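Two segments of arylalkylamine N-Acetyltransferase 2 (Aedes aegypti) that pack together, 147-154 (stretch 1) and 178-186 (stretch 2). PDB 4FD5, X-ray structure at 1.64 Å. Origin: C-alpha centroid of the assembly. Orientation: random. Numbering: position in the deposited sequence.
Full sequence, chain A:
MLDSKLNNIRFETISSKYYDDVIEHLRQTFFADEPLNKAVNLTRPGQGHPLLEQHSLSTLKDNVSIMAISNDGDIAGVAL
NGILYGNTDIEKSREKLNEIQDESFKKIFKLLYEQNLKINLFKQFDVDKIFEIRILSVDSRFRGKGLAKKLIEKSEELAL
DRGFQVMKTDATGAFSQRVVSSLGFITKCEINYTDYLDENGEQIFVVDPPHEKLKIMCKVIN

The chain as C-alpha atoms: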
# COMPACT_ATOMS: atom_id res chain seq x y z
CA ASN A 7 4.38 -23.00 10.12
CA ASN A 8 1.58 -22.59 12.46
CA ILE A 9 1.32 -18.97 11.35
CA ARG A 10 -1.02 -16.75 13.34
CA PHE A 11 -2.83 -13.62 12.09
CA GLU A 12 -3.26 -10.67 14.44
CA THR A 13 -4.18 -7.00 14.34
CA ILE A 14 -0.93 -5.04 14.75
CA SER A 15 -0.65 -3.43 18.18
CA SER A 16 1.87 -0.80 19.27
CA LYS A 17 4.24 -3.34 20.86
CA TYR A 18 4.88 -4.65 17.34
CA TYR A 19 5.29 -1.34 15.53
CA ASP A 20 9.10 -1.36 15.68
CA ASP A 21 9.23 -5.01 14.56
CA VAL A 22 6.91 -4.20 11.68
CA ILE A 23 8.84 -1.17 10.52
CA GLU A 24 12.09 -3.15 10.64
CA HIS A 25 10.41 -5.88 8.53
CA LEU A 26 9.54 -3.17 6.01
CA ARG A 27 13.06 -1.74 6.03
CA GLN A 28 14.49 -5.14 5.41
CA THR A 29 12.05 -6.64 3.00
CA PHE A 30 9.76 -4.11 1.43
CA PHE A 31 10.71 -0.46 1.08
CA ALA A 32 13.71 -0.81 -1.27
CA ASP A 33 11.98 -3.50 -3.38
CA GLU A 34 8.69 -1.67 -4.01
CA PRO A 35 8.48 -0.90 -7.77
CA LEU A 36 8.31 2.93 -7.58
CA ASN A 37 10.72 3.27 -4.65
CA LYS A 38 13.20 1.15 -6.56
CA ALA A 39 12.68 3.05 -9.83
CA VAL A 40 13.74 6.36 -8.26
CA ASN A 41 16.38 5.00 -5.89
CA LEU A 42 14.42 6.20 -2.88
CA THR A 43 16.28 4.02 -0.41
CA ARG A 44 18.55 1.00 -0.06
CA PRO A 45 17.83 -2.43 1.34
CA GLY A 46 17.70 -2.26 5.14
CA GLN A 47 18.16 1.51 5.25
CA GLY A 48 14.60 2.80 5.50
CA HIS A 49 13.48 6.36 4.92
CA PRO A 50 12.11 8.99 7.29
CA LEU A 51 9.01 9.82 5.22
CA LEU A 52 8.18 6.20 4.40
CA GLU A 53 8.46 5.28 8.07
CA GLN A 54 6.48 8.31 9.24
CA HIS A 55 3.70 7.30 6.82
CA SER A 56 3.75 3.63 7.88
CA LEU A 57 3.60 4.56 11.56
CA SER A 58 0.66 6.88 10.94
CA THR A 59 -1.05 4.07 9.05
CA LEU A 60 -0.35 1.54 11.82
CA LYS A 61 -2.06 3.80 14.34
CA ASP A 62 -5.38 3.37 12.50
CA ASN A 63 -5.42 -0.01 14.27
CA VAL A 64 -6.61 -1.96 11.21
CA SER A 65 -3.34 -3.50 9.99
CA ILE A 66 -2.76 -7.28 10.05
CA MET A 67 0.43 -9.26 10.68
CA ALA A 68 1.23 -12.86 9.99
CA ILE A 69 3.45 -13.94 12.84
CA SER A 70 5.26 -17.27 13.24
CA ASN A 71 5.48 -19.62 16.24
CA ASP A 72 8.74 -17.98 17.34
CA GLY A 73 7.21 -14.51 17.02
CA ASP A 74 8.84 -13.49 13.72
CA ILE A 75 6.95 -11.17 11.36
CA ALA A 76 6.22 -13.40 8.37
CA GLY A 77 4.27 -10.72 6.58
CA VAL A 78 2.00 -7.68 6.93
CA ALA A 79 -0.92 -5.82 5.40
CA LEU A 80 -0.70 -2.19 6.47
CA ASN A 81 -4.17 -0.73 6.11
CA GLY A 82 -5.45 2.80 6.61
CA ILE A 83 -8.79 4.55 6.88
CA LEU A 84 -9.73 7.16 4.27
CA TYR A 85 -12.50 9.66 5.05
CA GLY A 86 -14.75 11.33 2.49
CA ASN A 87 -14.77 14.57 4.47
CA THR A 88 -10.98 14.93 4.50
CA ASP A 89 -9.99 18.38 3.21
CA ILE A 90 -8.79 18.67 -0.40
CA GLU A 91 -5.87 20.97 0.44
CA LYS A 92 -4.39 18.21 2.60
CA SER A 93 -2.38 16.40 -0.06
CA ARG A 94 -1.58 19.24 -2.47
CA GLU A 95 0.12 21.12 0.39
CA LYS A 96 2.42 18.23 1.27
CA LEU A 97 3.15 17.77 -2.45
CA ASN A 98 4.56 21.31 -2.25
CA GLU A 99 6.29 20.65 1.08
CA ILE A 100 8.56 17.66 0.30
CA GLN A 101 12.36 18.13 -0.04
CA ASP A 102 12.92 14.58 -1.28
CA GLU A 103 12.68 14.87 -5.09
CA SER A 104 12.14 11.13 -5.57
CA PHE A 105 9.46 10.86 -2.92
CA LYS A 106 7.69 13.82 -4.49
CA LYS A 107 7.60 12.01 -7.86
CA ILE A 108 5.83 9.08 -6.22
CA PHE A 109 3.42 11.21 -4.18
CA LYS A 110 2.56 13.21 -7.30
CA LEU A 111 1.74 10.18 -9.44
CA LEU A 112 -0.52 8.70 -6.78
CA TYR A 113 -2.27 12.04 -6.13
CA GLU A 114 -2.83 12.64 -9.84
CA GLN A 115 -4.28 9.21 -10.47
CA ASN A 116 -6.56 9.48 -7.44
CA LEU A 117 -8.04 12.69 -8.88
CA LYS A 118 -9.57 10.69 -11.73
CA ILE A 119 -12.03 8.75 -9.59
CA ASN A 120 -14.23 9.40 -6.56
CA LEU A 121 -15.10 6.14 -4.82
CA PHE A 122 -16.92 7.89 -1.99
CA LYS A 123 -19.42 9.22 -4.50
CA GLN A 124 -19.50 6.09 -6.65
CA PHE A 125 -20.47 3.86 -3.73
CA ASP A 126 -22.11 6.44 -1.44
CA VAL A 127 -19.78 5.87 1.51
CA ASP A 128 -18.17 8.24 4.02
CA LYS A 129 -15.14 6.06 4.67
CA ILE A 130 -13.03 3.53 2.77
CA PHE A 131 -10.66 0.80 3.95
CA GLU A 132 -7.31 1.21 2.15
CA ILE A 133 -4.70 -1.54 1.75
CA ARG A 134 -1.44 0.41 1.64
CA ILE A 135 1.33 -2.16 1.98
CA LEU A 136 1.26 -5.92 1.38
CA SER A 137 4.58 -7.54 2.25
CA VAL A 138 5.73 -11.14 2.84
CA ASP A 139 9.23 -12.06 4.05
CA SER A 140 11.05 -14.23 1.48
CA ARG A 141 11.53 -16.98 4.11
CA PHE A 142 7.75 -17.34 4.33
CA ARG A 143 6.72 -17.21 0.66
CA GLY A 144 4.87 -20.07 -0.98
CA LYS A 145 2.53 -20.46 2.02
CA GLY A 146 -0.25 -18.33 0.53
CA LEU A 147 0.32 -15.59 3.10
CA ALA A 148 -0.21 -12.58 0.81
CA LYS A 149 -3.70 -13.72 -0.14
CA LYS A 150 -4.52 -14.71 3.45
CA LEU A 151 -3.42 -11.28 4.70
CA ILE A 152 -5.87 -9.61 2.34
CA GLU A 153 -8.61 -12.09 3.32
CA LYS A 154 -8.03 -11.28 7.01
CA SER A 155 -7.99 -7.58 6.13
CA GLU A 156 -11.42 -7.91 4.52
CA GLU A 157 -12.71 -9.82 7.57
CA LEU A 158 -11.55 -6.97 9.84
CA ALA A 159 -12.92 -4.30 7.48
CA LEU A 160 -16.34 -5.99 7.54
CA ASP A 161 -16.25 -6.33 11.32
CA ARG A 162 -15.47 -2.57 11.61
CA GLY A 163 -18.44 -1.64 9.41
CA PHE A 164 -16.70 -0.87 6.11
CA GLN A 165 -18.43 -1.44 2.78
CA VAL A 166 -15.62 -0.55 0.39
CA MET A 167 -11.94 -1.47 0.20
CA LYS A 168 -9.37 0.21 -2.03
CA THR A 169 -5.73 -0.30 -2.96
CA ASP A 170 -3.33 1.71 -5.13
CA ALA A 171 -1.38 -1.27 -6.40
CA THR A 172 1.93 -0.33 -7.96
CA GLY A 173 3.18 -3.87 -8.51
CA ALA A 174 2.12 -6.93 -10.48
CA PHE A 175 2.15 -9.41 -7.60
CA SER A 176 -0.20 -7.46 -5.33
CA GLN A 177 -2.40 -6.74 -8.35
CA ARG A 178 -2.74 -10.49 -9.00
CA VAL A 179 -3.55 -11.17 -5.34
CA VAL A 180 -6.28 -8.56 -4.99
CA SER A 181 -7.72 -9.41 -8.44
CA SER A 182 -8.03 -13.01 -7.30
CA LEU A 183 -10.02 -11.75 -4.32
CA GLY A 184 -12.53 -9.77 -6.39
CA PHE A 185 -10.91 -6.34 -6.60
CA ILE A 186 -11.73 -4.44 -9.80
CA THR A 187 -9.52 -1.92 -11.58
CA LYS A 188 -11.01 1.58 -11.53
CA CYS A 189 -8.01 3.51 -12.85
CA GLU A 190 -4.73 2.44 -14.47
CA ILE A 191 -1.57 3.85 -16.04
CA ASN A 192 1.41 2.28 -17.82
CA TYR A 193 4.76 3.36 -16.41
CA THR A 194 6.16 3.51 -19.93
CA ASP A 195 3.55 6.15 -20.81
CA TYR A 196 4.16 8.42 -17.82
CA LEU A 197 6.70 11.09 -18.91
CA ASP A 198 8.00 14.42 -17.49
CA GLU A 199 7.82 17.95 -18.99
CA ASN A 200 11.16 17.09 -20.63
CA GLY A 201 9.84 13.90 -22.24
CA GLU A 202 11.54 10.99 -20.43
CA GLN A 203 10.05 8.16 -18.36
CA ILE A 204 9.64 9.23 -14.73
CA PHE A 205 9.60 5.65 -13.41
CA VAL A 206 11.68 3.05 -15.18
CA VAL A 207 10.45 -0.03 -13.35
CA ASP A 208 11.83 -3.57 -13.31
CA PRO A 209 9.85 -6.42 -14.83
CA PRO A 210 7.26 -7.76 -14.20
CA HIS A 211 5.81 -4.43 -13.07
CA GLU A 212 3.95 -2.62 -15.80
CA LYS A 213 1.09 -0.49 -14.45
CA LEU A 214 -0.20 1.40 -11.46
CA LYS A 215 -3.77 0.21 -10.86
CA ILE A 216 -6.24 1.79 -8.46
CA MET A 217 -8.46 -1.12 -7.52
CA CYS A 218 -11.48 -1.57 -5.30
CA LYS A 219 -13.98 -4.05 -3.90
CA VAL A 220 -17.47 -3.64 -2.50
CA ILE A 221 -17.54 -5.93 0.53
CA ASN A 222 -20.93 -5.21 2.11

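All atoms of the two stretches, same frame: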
# COMPACT_ATOMS: atom_id res chain seq x y z
N LEU A 147 0.53 -16.64 2.11
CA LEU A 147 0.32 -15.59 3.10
C LEU A 147 -0.19 -14.26 2.53
O LEU A 147 -1.01 -13.60 3.16
CB LEU A 147 1.56 -15.35 3.98
CG LEU A 147 2.00 -16.52 4.85
CD1 LEU A 147 3.28 -16.15 5.57
CD2 LEU A 147 0.91 -16.90 5.85
N ALA A 148 0.28 -13.85 1.36
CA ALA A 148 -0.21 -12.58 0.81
C ALA A 148 -1.75 -12.57 0.69
O ALA A 148 -2.45 -11.63 1.14
CB ALA A 148 0.46 -12.29 -0.54
N LYS A 149 -2.28 -13.64 0.09
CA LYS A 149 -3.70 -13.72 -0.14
C LYS A 149 -4.42 -13.79 1.20
O LYS A 149 -5.41 -13.09 1.41
CB LYS A 149 -4.02 -14.95 -1.01
CG LYS A 149 -5.46 -15.01 -1.44
CD LYS A 149 -5.62 -16.18 -2.41
CE LYS A 149 -6.99 -16.21 -3.03
NZ LYS A 149 -7.16 -17.40 -3.92
N LYS A 150 -3.90 -14.59 2.13
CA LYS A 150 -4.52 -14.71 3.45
C LYS A 150 -4.54 -13.38 4.20
O LYS A 150 -5.50 -13.07 4.90
CB LYS A 150 -3.84 -15.78 4.28
CG LYS A 150 -3.96 -17.18 3.67
CD LYS A 150 -3.25 -18.21 4.56
CE LYS A 150 -3.29 -19.61 3.96
NZ LYS A 150 -4.69 -20.10 3.82
N LEU A 151 -3.48 -12.59 4.07
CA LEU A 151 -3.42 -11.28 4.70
C LEU A 151 -4.52 -10.36 4.19
O LEU A 151 -5.13 -9.63 4.96
CB LEU A 151 -2.04 -10.65 4.51
CG LEU A 151 -0.94 -11.19 5.41
CD1 LEU A 151 0.42 -10.78 4.88
CD2 LEU A 151 -1.16 -10.68 6.84
N ILE A 152 -4.78 -10.42 2.88
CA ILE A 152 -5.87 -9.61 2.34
C ILE A 152 -7.24 -10.15 2.79
O ILE A 152 -8.14 -9.39 3.11
CB ILE A 152 -5.78 -9.51 0.81
CG1 ILE A 152 -4.46 -8.84 0.40
CG2 ILE A 152 -6.94 -8.70 0.28
CD1 ILE A 152 -4.20 -7.52 1.13
N GLU A 153 -7.38 -11.47 2.83
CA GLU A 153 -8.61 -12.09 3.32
C GLU A 153 -8.92 -11.67 4.77
O GLU A 153 -10.06 -11.32 5.09
CB GLU A 153 -8.52 -13.61 3.20
CG GLU A 153 -8.61 -14.11 1.77
CD GLU A 153 -8.28 -15.58 1.62
OE1 GLU A 153 -7.76 -16.18 2.57
OE2 GLU A 153 -8.55 -16.14 0.53
N LYS A 154 -7.89 -11.69 5.62
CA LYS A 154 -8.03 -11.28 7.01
C LYS A 154 -8.33 -9.78 7.11
O LYS A 154 -9.10 -9.34 7.99
CB LYS A 154 -6.77 -11.63 7.81
CG LYS A 154 -6.54 -13.15 7.97
CD LYS A 154 -7.52 -13.76 8.98
CE LYS A 154 -7.19 -15.23 9.29
NZ LYS A 154 -7.98 -15.73 10.45
N ARG A 178 -2.19 -9.13 -8.80
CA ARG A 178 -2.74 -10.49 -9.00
C ARG A 178 -3.48 -10.99 -7.75
O ARG A 178 -4.57 -11.57 -7.85
CB ARG A 178 -1.64 -11.47 -9.40
CG ARG A 178 -2.16 -12.88 -9.67
CD ARG A 178 -1.07 -13.77 -10.28
NE ARG A 178 -0.59 -13.25 -11.56
CZ ARG A 178 -1.17 -13.49 -12.74
NH1 ARG A 178 -2.26 -14.24 -12.82
NH2 ARG A 178 -0.65 -12.97 -13.85
N VAL A 179 -2.90 -10.74 -6.58
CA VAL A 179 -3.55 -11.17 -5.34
C VAL A 179 -4.94 -10.54 -5.16
O VAL A 179 -5.95 -11.25 -4.97
CB VAL A 179 -2.68 -10.87 -4.10
CG1 VAL A 179 -3.45 -11.18 -2.81
CG2 VAL A 179 -1.41 -11.68 -4.15
N VAL A 180 -5.00 -9.21 -5.22
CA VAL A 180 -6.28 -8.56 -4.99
C VAL A 180 -7.29 -8.88 -6.10
O VAL A 180 -8.48 -9.02 -5.81
CB VAL A 180 -6.17 -7.04 -4.70
CG1 VAL A 180 -5.34 -6.81 -3.42
CG2 VAL A 180 -5.56 -6.31 -5.86
N SER A 181 -6.83 -9.00 -7.34
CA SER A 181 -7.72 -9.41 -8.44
C SER A 181 -8.35 -10.75 -8.14
O SER A 181 -9.56 -10.96 -8.35
CB SER A 181 -6.93 -9.53 -9.75
OG SER A 181 -6.57 -8.26 -10.26
N SER A 182 -7.54 -11.68 -7.63
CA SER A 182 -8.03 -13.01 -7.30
C SER A 182 -9.06 -12.99 -6.18
O SER A 182 -9.85 -13.93 -6.03
CB SER A 182 -6.87 -13.93 -6.92
OG SER A 182 -6.45 -13.74 -5.58
N LEU A 183 -9.02 -11.92 -5.38
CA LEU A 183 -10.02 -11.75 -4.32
C LEU A 183 -11.19 -10.81 -4.65
O LEU A 183 -11.91 -10.35 -3.76
CB LEU A 183 -9.32 -11.28 -3.04
CG LEU A 183 -8.35 -12.30 -2.46
CD1 LEU A 183 -7.47 -11.66 -1.38
CD2 LEU A 183 -9.12 -13.48 -1.92
N GLY A 184 -11.37 -10.52 -5.94
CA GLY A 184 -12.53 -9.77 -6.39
C GLY A 184 -12.36 -8.27 -6.53
O GLY A 184 -13.33 -7.56 -6.78
N PHE A 185 -11.14 -7.76 -6.36
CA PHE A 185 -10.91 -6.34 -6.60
C PHE A 185 -10.97 -6.05 -8.09
O PHE A 185 -10.52 -6.87 -8.91
CB PHE A 185 -9.57 -5.89 -6.01
CG PHE A 185 -9.58 -5.71 -4.52
CD1 PHE A 185 -9.78 -6.79 -3.68
CD2 PHE A 185 -9.39 -4.46 -3.95
CE1 PHE A 185 -9.79 -6.63 -2.28
CE2 PHE A 185 -9.39 -4.29 -2.57
CZ PHE A 185 -9.58 -5.38 -1.73
N ILE A 186 -11.52 -4.89 -8.43
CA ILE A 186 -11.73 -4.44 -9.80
C ILE A 186 -10.91 -3.19 -10.04
O ILE A 186 -10.84 -2.30 -9.19
CB ILE A 186 -13.22 -4.06 -10.00
CG1 ILE A 186 -14.12 -5.27 -9.71
CG2 ILE A 186 -13.47 -3.49 -11.40
CD1 ILE A 186 -13.70 -6.50 -10.43
O HOH W 1 -9.40 -16.59 -5.06

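Stretch 1 is helical throughout, with i to i+4 bonds such as I152 N to A148 O (3.1 Å) and E153 N to K149 O (2.9 Å). Stretch 2 finishes a helix and then turns. The two helix axes approach to 9.6 Å and their N-to-C directions diverge by 51°. The backbones come nearest at K149 CA and V179 CA, 5.8 Å apart, and the spacing widens to 7.8 Å between E153 CA and L183 CA. No direct hydrogen bond crosses the interface, which buries 345 Å² in total and is held mainly by apolar contact.

V179 points toward stretch 1 with chi1 at 174° (t), and this rotamer brings both methyls to the neighbouring helix: CG1 lies 3.7 Å from K149 CA and 4.1 Å from I152 CG1, while CG2 lies 4.1 Å from A148 CB. V179 thus packs against backbone as well as side chain, consistent with the short CA separation there.

I152 also points toward its partner stretch, with chi1 at -61° and chi2 at -51° (both m). I152 CG1 lies 4.1 Å from V179 CG1, and V180 CG1 is more loosely placed, 4.4 Å from I152 CG1 and 4.5 Å from I152 CG2. I152 CG2 sits 3.4 Å from L183 CD1, a tight methyl contact, and 4.4 Å from F185 CE1, approaching that ring obliquely. L183, in the common m,t rotamer, spreads its two methyls along stretch 1: L183 CD1, besides meeting I152 CG2, lies 3.9 Å from K149 CG, and L183 CD2 lies 3.6 Å from K149 CE and 3.7 Å from E153 OE2. The last two are van der Waals contacts, in which the leucine packs against the polar side chains bordering the apolar cluster.

K149 is fully extended, all four chi angles being t. Its CB leaves sideways, but the straight chain runs past stretch 2, placing CE 3.6 Å from S182 OG as well as beside L183. The extension carries the ammonium beyond these contacts to a water, which accepts a hydrogen bond from K149 NZ (2.6 Å) and donates one to S182 O (2.9 Å), providing a polar bridge between the stretches. S182 itself takes chi1 = 81° (p), folding its hydroxyl back so that OG donates to V179 O at 2.6 Å.

That same carbonyl receives only a weak bond from L183 N (3.2 Å), which also reaches V180 O at 3.0 Å as the helix tightens into a turn. G184 follows at phi/psi 94/6, where a CB would jam against the preceding carbonyl oxygen, and F185 N closes the turn on V180 O (3.0 Å).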